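Local coordinates for mucus binding protein (Lactobacillus reuteri, PDB 3I57) that probably binds mucus as a cell-wall-anchored surface protein, this piece being its type 2 repeat, a calcium-holding beta-grasp unit with an immunoglobulin-binding activity, at residues A[140-145]-A[166-171]; A[3-8]-A[64-69]. One frame throughout, in Å; residues are numbered along the deposited sequence.

Contact 1. Residues A[140-145]-A[166-171]; sequences EASQSY and SSNSDA
Tyr145 reaches back across the strand pair so that its phenol OH meets the hydroxyl of Ser167, OH to OG 2.7 Å, with OG lying in the ring plane at its edge. Both side chains start beside their own backbone N, chi1 -68° for Tyr145 and -74° for Ser167, which brings the two hydroxyls tip to tip. Pro175 and Leu96 touch both side chains, so the bond is lodged against strand 93-104. Strands 142-144 and 166-168 form an antiparallel pair at one edge of a small three-stranded sheet in the Muc B2-like domain. Gln143 and Ser167 are its hydrogen-bonded pair, with N to O 2.9 Å in both directions and each donor nearly along the C=O axis. An alanine in place of Tyr145 would take away the phenol OH that meets Ser167 OG and would probably loosen the packing against Leu96 and Pro175. On the face carrying Ser142, Ser144 and Ser166, a water lies 2.9 Å from Ser142 OG and bonds weakly to Ser166 OG. Ser166 OG also sits 3.2 Å from Ser144 CB. At the turn from Asn168 to Ala171, Ser169 N donates to Ala141 O from above the carbonyl plane (2.9 Å), while Ser169 CB packs against Glu140 O.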
# COMPACT_ATOMS: atom_id res chain seq x y z
N GLU A 140 8.35 -3.00 -13.52
CA GLU A 140 9.11 -3.72 -14.56
C GLU A 140 8.37 -5.02 -14.91
O GLU A 140 8.06 -5.79 -14.01
CB GLU A 140 10.53 -4.01 -14.07
CG GLU A 140 11.27 -2.83 -13.43
CD GLU A 140 10.91 -2.60 -11.96
OE1 GLU A 140 10.16 -3.42 -11.36
OE2 GLU A 140 11.41 -1.62 -11.39
N ALA A 141 8.09 -5.27 -16.19
CA ALA A 141 7.29 -6.45 -16.53
C ALA A 141 8.15 -7.69 -16.36
O ALA A 141 7.65 -8.78 -16.05
CB ALA A 141 6.73 -6.37 -17.96
N SER A 142 9.44 -7.52 -16.56
CA SER A 142 10.39 -8.59 -16.22
C SER A 142 11.79 -8.07 -15.94
O SER A 142 12.13 -6.95 -16.33
CB SER A 142 10.40 -9.66 -17.31
OG SER A 142 10.87 -9.13 -18.52
N GLN A 143 12.59 -8.88 -15.26
CA GLN A 143 13.98 -8.52 -15.01
C GLN A 143 14.88 -9.71 -15.33
O GLN A 143 14.53 -10.85 -15.03
CB GLN A 143 14.19 -8.11 -13.55
CG GLN A 143 13.51 -6.80 -13.12
CD GLN A 143 14.26 -5.57 -13.67
OE1 GLN A 143 14.04 -5.14 -14.82
NE2 GLN A 143 15.15 -5.01 -12.87
N SER A 144 16.05 -9.42 -15.91
CA SER A 144 16.98 -10.51 -16.27
C SER A 144 18.08 -10.69 -15.21
O SER A 144 18.57 -9.72 -14.61
CB SER A 144 17.57 -10.27 -17.67
OG SER A 144 18.18 -9.00 -17.70
N TYR A 145 18.42 -11.95 -14.95
CA TYR A 145 19.45 -12.29 -13.98
C TYR A 145 20.77 -12.09 -14.66
O TYR A 145 20.83 -12.16 -15.88
CB TYR A 145 19.31 -13.76 -13.54
CG TYR A 145 18.04 -13.96 -12.74
CD1 TYR A 145 18.01 -13.69 -11.38
CD2 TYR A 145 16.86 -14.39 -13.35
CE1 TYR A 145 16.86 -13.85 -10.63
CE2 TYR A 145 15.68 -14.56 -12.59
CZ TYR A 145 15.70 -14.28 -11.24
OH TYR A 145 14.56 -14.43 -10.47
N SER A 166 15.35 -14.91 -17.07
CA SER A 166 14.65 -13.72 -16.58
C SER A 166 13.48 -14.17 -15.75
O SER A 166 13.03 -15.33 -15.87
CB SER A 166 14.12 -12.91 -17.76
OG SER A 166 15.23 -12.32 -18.41
N SER A 167 12.97 -13.27 -14.92
CA SER A 167 11.70 -13.53 -14.23
C SER A 167 10.68 -12.44 -14.58
O SER A 167 11.03 -11.27 -14.76
CB SER A 167 11.86 -13.56 -12.70
OG SER A 167 12.50 -14.75 -12.24
N ASN A 168 9.42 -12.83 -14.64
CA ASN A 168 8.31 -11.90 -14.84
C ASN A 168 7.90 -11.33 -13.49
O ASN A 168 8.15 -11.96 -12.48
CB ASN A 168 7.14 -12.62 -15.49
CG ASN A 168 7.46 -13.09 -16.88
OD1 ASN A 168 8.24 -12.45 -17.59
ND2 ASN A 168 6.88 -14.23 -17.30
N SER A 169 7.28 -10.15 -13.47
CA SER A 169 6.98 -9.48 -12.20
C SER A 169 5.89 -10.17 -11.39
O SER A 169 5.78 -9.90 -10.18
CB SER A 169 6.60 -8.02 -12.46
OG SER A 169 5.36 -7.96 -13.17
N ASP A 170 5.13 -11.08 -12.02
CA ASP A 170 4.13 -11.89 -11.30
C ASP A 170 4.71 -13.10 -10.58
O ASP A 170 4.01 -13.76 -9.81
CB ASP A 170 2.94 -12.29 -12.19
CG ASP A 170 3.35 -13.12 -13.42
OD1 ASP A 170 4.54 -13.29 -13.72
OD2 ASP A 170 2.44 -13.62 -14.07
N ALA A 171 6.00 -13.38 -10.78
CA ALA A 171 6.59 -14.56 -10.15
C ALA A 171 6.81 -14.35 -8.67
O ALA A 171 7.21 -13.25 -8.25
CB ALA A 171 7.92 -14.97 -10.82
O HOH W 1 13.79 -9.26 -18.68

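Contact 2. Residues A[3-8]-A[64-69]. With CA (calcium ion), chain C.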
# COMPACT_ATOMS: atom_id res chain seq x y z
N LYS A 3 -31.67 21.86 20.72
CA LYS A 3 -30.43 21.08 20.69
C LYS A 3 -29.96 20.91 19.28
O LYS A 3 -30.75 20.72 18.36
CB LYS A 3 -30.61 19.69 21.31
CG LYS A 3 -30.90 19.68 22.80
CD LYS A 3 -31.14 18.23 23.28
CE LYS A 3 -30.65 18.04 24.71
NZ LYS A 3 -29.19 18.40 24.89
N VAL A 4 -28.64 20.94 19.12
CA VAL A 4 -28.01 20.81 17.84
C VAL A 4 -26.92 19.74 17.99
O VAL A 4 -26.28 19.66 19.05
CB VAL A 4 -27.34 22.15 17.41
CG1 VAL A 4 -26.46 21.91 16.20
CG2 VAL A 4 -28.38 23.17 17.10
N HIS A 5 -26.71 18.95 16.95
CA HIS A 5 -25.69 17.90 17.02
C HIS A 5 -24.85 18.01 15.77
O HIS A 5 -25.37 17.92 14.68
CB HIS A 5 -26.36 16.51 17.06
CG HIS A 5 -27.46 16.42 18.07
ND1 HIS A 5 -27.21 16.31 19.43
CD2 HIS A 5 -28.80 16.47 17.94
CE1 HIS A 5 -28.36 16.27 20.08
NE2 HIS A 5 -29.34 16.36 19.20
N VAL A 6 -23.54 18.16 15.92
CA VAL A 6 -22.70 18.25 14.74
C VAL A 6 -21.89 16.98 14.65
O VAL A 6 -21.16 16.64 15.57
CB VAL A 6 -21.75 19.45 14.83
CG1 VAL A 6 -20.90 19.53 13.56
CG2 VAL A 6 -22.54 20.73 15.05
N GLN A 7 -22.02 16.27 13.53
CA GLN A 7 -21.49 14.91 13.46
C GLN A 7 -20.34 14.87 12.49
O GLN A 7 -20.50 15.19 11.33
CB GLN A 7 -22.60 13.93 13.04
CG GLN A 7 -23.75 13.90 14.08
CD GLN A 7 -25.02 13.28 13.55
OE1 GLN A 7 -25.66 12.42 14.21
NE2 GLN A 7 -25.41 13.68 12.38
N TYR A 8 -19.18 14.46 12.98
CA TYR A 8 -17.98 14.34 12.15
C TYR A 8 -17.88 12.90 11.60
O TYR A 8 -17.85 11.94 12.37
CB TYR A 8 -16.74 14.74 12.96
CG TYR A 8 -16.73 16.21 13.25
CD1 TYR A 8 -17.46 16.71 14.32
CD2 TYR A 8 -16.07 17.11 12.42
CE1 TYR A 8 -17.52 18.05 14.58
CE2 TYR A 8 -16.11 18.48 12.67
CZ TYR A 8 -16.85 18.94 13.76
OH TYR A 8 -16.91 20.28 14.06
N THR A 64 -39.78 19.39 19.39
CA THR A 64 -39.89 17.95 19.23
C THR A 64 -38.67 17.35 18.51
O THR A 64 -38.29 16.20 18.76
CB THR A 64 -41.19 17.58 18.50
OG1 THR A 64 -41.05 16.31 17.85
CG2 THR A 64 -41.50 18.64 17.45
N ASN A 65 -38.07 18.14 17.63
CA ASN A 65 -36.98 17.66 16.80
C ASN A 65 -35.68 18.45 17.01
O ASN A 65 -35.70 19.69 17.06
CB ASN A 65 -37.40 17.76 15.34
CG ASN A 65 -38.65 16.94 15.04
OD1 ASN A 65 -39.68 17.48 14.61
ND2 ASN A 65 -38.57 15.63 15.28
N ASP A 66 -34.56 17.72 17.11
CA ASP A 66 -33.23 18.34 17.16
C ASP A 66 -32.70 18.62 15.75
O ASP A 66 -33.20 18.09 14.75
CB ASP A 66 -32.23 17.44 17.90
CG ASP A 66 -32.56 17.25 19.37
OD1 ASP A 66 -33.44 17.97 19.88
OD2 ASP A 66 -31.94 16.39 20.02
N GLN A 67 -31.66 19.45 15.68
CA GLN A 67 -31.01 19.78 14.42
C GLN A 67 -29.74 18.95 14.31
O GLN A 67 -28.98 18.91 15.26
CB GLN A 67 -30.67 21.27 14.38
CG GLN A 67 -31.93 22.15 14.19
CD GLN A 67 -31.68 23.60 14.57
OE1 GLN A 67 -31.14 24.40 13.78
NE2 GLN A 67 -32.08 23.95 15.76
N PHE A 68 -29.54 18.28 13.18
CA PHE A 68 -28.31 17.52 12.94
C PHE A 68 -27.56 18.07 11.74
O PHE A 68 -28.18 18.34 10.70
CB PHE A 68 -28.65 16.04 12.69
CG PHE A 68 -29.32 15.36 13.87
CD1 PHE A 68 -28.60 14.55 14.72
CD2 PHE A 68 -30.68 15.54 14.12
CE1 PHE A 68 -29.22 13.90 15.83
CE2 PHE A 68 -31.31 14.92 15.22
CZ PHE A 68 -30.59 14.11 16.07
N TYR A 69 -26.24 18.21 11.85
CA TYR A 69 -25.44 18.62 10.70
C TYR A 69 -24.20 17.76 10.63
O TYR A 69 -23.50 17.62 11.64
CB TYR A 69 -25.00 20.07 10.86
CG TYR A 69 -26.17 20.97 11.06
CD1 TYR A 69 -26.97 21.36 9.98
CD2 TYR A 69 -26.54 21.40 12.34
CE1 TYR A 69 -28.06 22.16 10.16
CE2 TYR A 69 -27.63 22.22 12.52
CZ TYR A 69 -28.39 22.59 11.43
OH TYR A 69 -29.48 23.42 11.62
CA CA C . -35.37 21.83 17.97
O HOH W 2 -34.42 20.55 19.90
O HOH W 3 -33.05 22.14 17.57
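Four backbone hydrogen bonds join residues 3-8 to 67-69 as parallel strands, their short axes 16° apart. Gln67 N donates to Lys3 O, almost straight at 175°, and Tyr69 N to His5 O; in return His5 N and Gln7 N donate to Gln67 O and Tyr69 O. His5 thus uses both its N-H and its carbonyl toward this neighbour.

Among the side chains, a hydrogen bond crosses the pair from His5 NE2 to Asp66 OD2, 2.7 Å, with the acceptor in the imidazole plane but NE2 above the carboxylate plane. As His5 ND1 also bonds to Asp21, the ring is gripped at both nitrogens and its rotation fixed; two acidic partners would be expected to favour its protonated form. Asp66 OD1 instead accepts from a calcium-bound water, 2.8 Å away, which in turn accepts from Lys3 N. A second calcium water donates to Lys3 O at 2.8 Å. The ion itself is held by Asn65 O at 2.4 Å, with Gln2, Asp60 and Asp62 completing the site, so the calcium ties the start of one strand to the lead-in of the other.

Of the ring contacts, His5 and Phe68 run side by side with planes 33° apart, and His5 CD2 sits over one Phe68 face, 3.4 Å from CE1. On the reverse side of the sheet Val4 CG1, anti to its backbone N, meets the edge of Tyr69 at CE2, 3.9 Å away, while the Tyr69 hydroxyl bonds to Glu57.

Strand 2-10 lies between 67-80 and the antiparallel strand 15-24, whose Leu22 touches Val4; further along, Tyr8 meets Phe41 of helix 35-43.

In the fold
Contact 2 comes first along the chain, in the mucin binding domain, and contact 1 follows in the Muc B2-like domain; contact 2 is complete before contact 1 begins. Their centres are about 57 Å apart, their nearest atoms about 39 Å, and they fall on opposite sides of the centre of this elongated chain. Contact 2 joins two strands of the large mixed sheet beside the calcium site, whereas contact 1 belongs to a separate three-stranded sheet. The two halves are linked through the mixed sheet, where strand 67-80 pairs with 112-127, a strand that Tyr145 touches. The calcium site therefore marks one half of the repeat, far from contact 1.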